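Local coordinates for protein imidazoleglycerol-phosphate dehydratase (Pyrococcus furiosus, PDB 5DNX) that catalyses the manganese-dependent dehydration of imidazoleglycerol phosphate to imidazole acetol phosphate, the sixth step of histidine biosynthesis, at residues A[82-87]-A[147-152]. Residues are numbered along the deposited sequence; the frame is centred on the assembly and turned at random.
With MN (manganese (II) ion), chain E; 5LD ([(2R)-2-hydroxy-3-(1H-1,2,4-triazol-1-yl)propyl]phosphonic acid), chain F.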
loop_
_atom_site.group_PDB
_atom_site.type_symbol
_atom_site.label_atom_id
_atom_site.label_comp_id
_atom_site.label_asym_id
_atom_site.label_seq_id
_atom_site.Cartn_x
_atom_site.Cartn_y
_atom_site.Cartn_z
ATOM N N MET A 82 27.783 -11.946 -25.540
ATOM C CA MET A 82 28.171 -10.938 -26.478
ATOM C C MET A 82 27.870 -9.550 -25.916
ATOM O O MET A 82 26.721 -9.197 -25.722
ATOM C CB MET A 82 27.425 -11.165 -27.796
ATOM C CG MET A 82 27.769 -10.207 -28.895
ATOM S SD MET A 82 29.531 -10.193 -29.313
ATOM C CE MET A 82 29.864 -11.887 -29.519
ATOM N N PRO A 83 28.915 -8.760 -25.652
ATOM C CA PRO A 83 28.744 -7.365 -25.290
ATOM C C PRO A 83 28.670 -6.538 -26.557
ATOM O O PRO A 83 29.338 -6.860 -27.548
ATOM C CB PRO A 83 30.025 -7.041 -24.514
ATOM C CG PRO A 83 31.038 -7.965 -25.060
ATOM C CD PRO A 83 30.317 -9.190 -25.498
ATOM N N MET A 84 27.825 -5.523 -26.563
ATOM C CA MET A 84 27.881 -4.518 -27.608
ATOM C C MET A 84 27.503 -3.182 -27.004
ATOM O O MET A 84 26.327 -2.909 -26.793
ATOM C CB MET A 84 26.995 -4.871 -28.802
ATOM C CG MET A 84 27.294 -3.925 -29.951
ATOM S SD MET A 84 26.386 -4.247 -31.469
ATOM C CE MET A 84 26.991 -2.843 -32.380
ATOM N N ASP A 85 28.514 -2.362 -26.716
ATOM C CA ASP A 85 28.345 -1.160 -25.930
ATOM C C ASP A 85 27.499 -1.486 -24.668
ATOM O O ASP A 85 27.882 -2.356 -23.889
ATOM C CB ASP A 85 27.755 -0.041 -26.800
ATOM C CG ASP A 85 28.739 0.482 -27.846
ATOM O OD1 ASP A 85 29.812 -0.154 -28.067
ATOM O OD2 ASP A 85 28.447 1.565 -28.403
ATOM N N ASP A 86 26.359 -0.816 -24.492
ATOM C CA ASP A 86 25.476 -1.077 -23.341
ATOM C C ASP A 86 24.892 -2.471 -23.274
ATOM O O ASP A 86 24.525 -2.908 -22.199
ATOM C CB ASP A 86 24.297 -0.097 -23.327
ATOM C CG ASP A 86 23.526 -0.097 -24.640
ATOM O OD1 ASP A 86 24.103 0.356 -25.642
ATOM O OD2 ASP A 86 22.378 -0.555 -24.674
ATOM N N ALA A 87 24.703 -3.121 -24.423
ATOM C CA ALA A 87 24.111 -4.454 -24.466
ATOM C C ALA A 87 25.052 -5.557 -23.997
ATOM O O ALA A 87 26.241 -5.557 -24.282
ATOM C CB ALA A 87 23.593 -4.773 -25.869
ATOM N N ILE A 147 21.271 -4.493 -28.830
ATOM C CA ILE A 147 20.701 -5.722 -28.293
ATOM C C ILE A 147 20.495 -6.766 -29.389
ATOM O O ILE A 147 20.912 -7.935 -29.242
ATOM C CB ILE A 147 19.373 -5.457 -27.525
ATOM C CG1 ILE A 147 19.645 -4.647 -26.244
ATOM C CG2 ILE A 147 18.688 -6.760 -27.192
ATOM C CD1 ILE A 147 18.425 -3.983 -25.601
ATOM N N VAL A 148 19.862 -6.356 -30.474
ATOM C CA VAL A 148 19.553 -7.281 -31.535
ATOM C C VAL A 148 20.815 -7.746 -32.253
ATOM O O VAL A 148 20.974 -8.949 -32.527
ATOM C CB VAL A 148 18.517 -6.706 -32.492
ATOM C CG1 VAL A 148 18.278 -7.654 -33.672
ATOM C CG2 VAL A 148 17.169 -6.448 -31.773
ATOM N N GLU A 149 21.731 -6.821 -32.512
ATOM C CA GLU A 149 22.979 -7.192 -33.168
ATOM C C GLU A 149 23.817 -8.096 -32.255
ATOM O O GLU A 149 24.413 -9.049 -32.736
ATOM C CB GLU A 149 23.763 -5.980 -33.628
ATOM C CG GLU A 149 24.994 -6.356 -34.443
ATOM C CD GLU A 149 25.704 -5.185 -35.070
ATOM O OE1 GLU A 149 25.164 -4.051 -35.124
ATOM O OE2 GLU A 149 26.837 -5.421 -35.510
ATOM N N ALA A 150 23.851 -7.821 -30.957
ATOM C CA ALA A 150 24.518 -8.739 -30.030
ATOM C C ALA A 150 23.922 -10.151 -30.090
ATOM O O ALA A 150 24.661 -11.137 -30.069
ATOM C CB ALA A 150 24.497 -8.206 -28.623
ATOM N N ALA A 151 22.593 -10.245 -30.195
ATOM C CA ALA A 151 21.948 -11.540 -30.340
ATOM C C ALA A 151 22.402 -12.265 -31.634
ATOM O O ALA A 151 22.693 -13.456 -31.591
ATOM C CB ALA A 151 20.445 -11.397 -30.284
ATOM N N PHE A 152 22.456 -11.566 -32.767
ATOM C CA PHE A 152 22.916 -12.205 -34.015
ATOM C C PHE A 152 24.411 -12.565 -33.992
ATOM O O PHE A 152 24.783 -13.651 -34.444
ATOM C CB PHE A 152 22.593 -11.354 -35.246
ATOM C CG PHE A 152 21.178 -11.498 -35.740
ATOM C CD1 PHE A 152 20.880 -12.401 -36.759
ATOM C CD2 PHE A 152 20.143 -10.744 -35.194
ATOM C CE1 PHE A 152 19.586 -12.539 -37.237
ATOM C CE2 PHE A 152 18.834 -10.853 -35.689
ATOM C CZ PHE A 152 18.558 -11.767 -36.690
HETATM MN MN MN E . 25.389 -2.397 -36.508
HETATM O O10 5LD F . 30.536 -3.971 -33.569
HETATM P P9 5LD F . 31.169 -3.598 -34.917
HETATM O O11 5LD F . 31.822 -2.238 -34.840
HETATM O O12 5LD F . 32.104 -4.657 -35.431
HETATM C C8 5LD F . 29.840 -3.519 -36.158
HETATM C C7 5LD F . 28.537 -2.798 -35.780
HETATM O O13 5LD F . 27.559 -3.013 -36.819
HETATM C C6 5LD F . 28.725 -1.290 -35.649
HETATM N N2 5LD F . 27.695 -0.668 -34.809
HETATM N N1 5LD F . 26.354 -0.953 -35.055
HETATM C C5 5LD F . 25.694 -0.243 -34.138
HETATM N N4 5LD F . 26.555 0.459 -33.360
HETATM C C3 5LD F . 27.806 0.196 -33.822
#
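Met82 and Ala150 face each other where strand 82-84 runs roughly antiparallel to helix 147-152, the segment axes approaching to 7.9 Å at 149°. No hydrogen bond crosses between the segments; apolar packing on Ala150 and the run of Met84 along Glu149 join them. Ala150 is central: its CB lies 3.8 Å from CG of Met82 and 4.2 Å from CB of Met84. Met82 then bends at chi2 and chi3, which leads its thioether away from the helix. Beyond the strand, a type II' turn from Met84 to Ala87 closes the hairpin with two backbone bonds between these residues; the returning strand places CB of Ala87 4.0 Å from CG1 of Ile147. This is one of the two similar halves of the IGPD fold, each a four-stranded mixed sheet carrying two helices; here helix 144-162 lies by the end of hairpin 77-84/87-94, which reaches the active site. With CG anti to the backbone N (chi1 -170°) and the rest of the chain extended, Met84 crosses Glu149, its SD 3.8 Å from Glu149 CB. Met84 CE sits over a face of the triazole, 3.3 Å from N2 of the bound phosphonate inhibitor. Glu149, also extended, puts OE1 2.2 Å from the manganese, which the inhibitor chelates through O13 and N1; His29 and His145 of the same chain and His53 of a third subunit complete the six ligands. The other carboxylate oxygen, Glu149 OE2, lies 2.8 Å from inhibitor O13. Cutting Met84 back to an alanine removes SD and CE, which is likely to open a gap between the triazole and the aliphatic part of Glu149. At the turn, Asp85 forms a salt bridge with Arg98 of a second subunit, an arginine that also hydrogen-bonds the inhibitor.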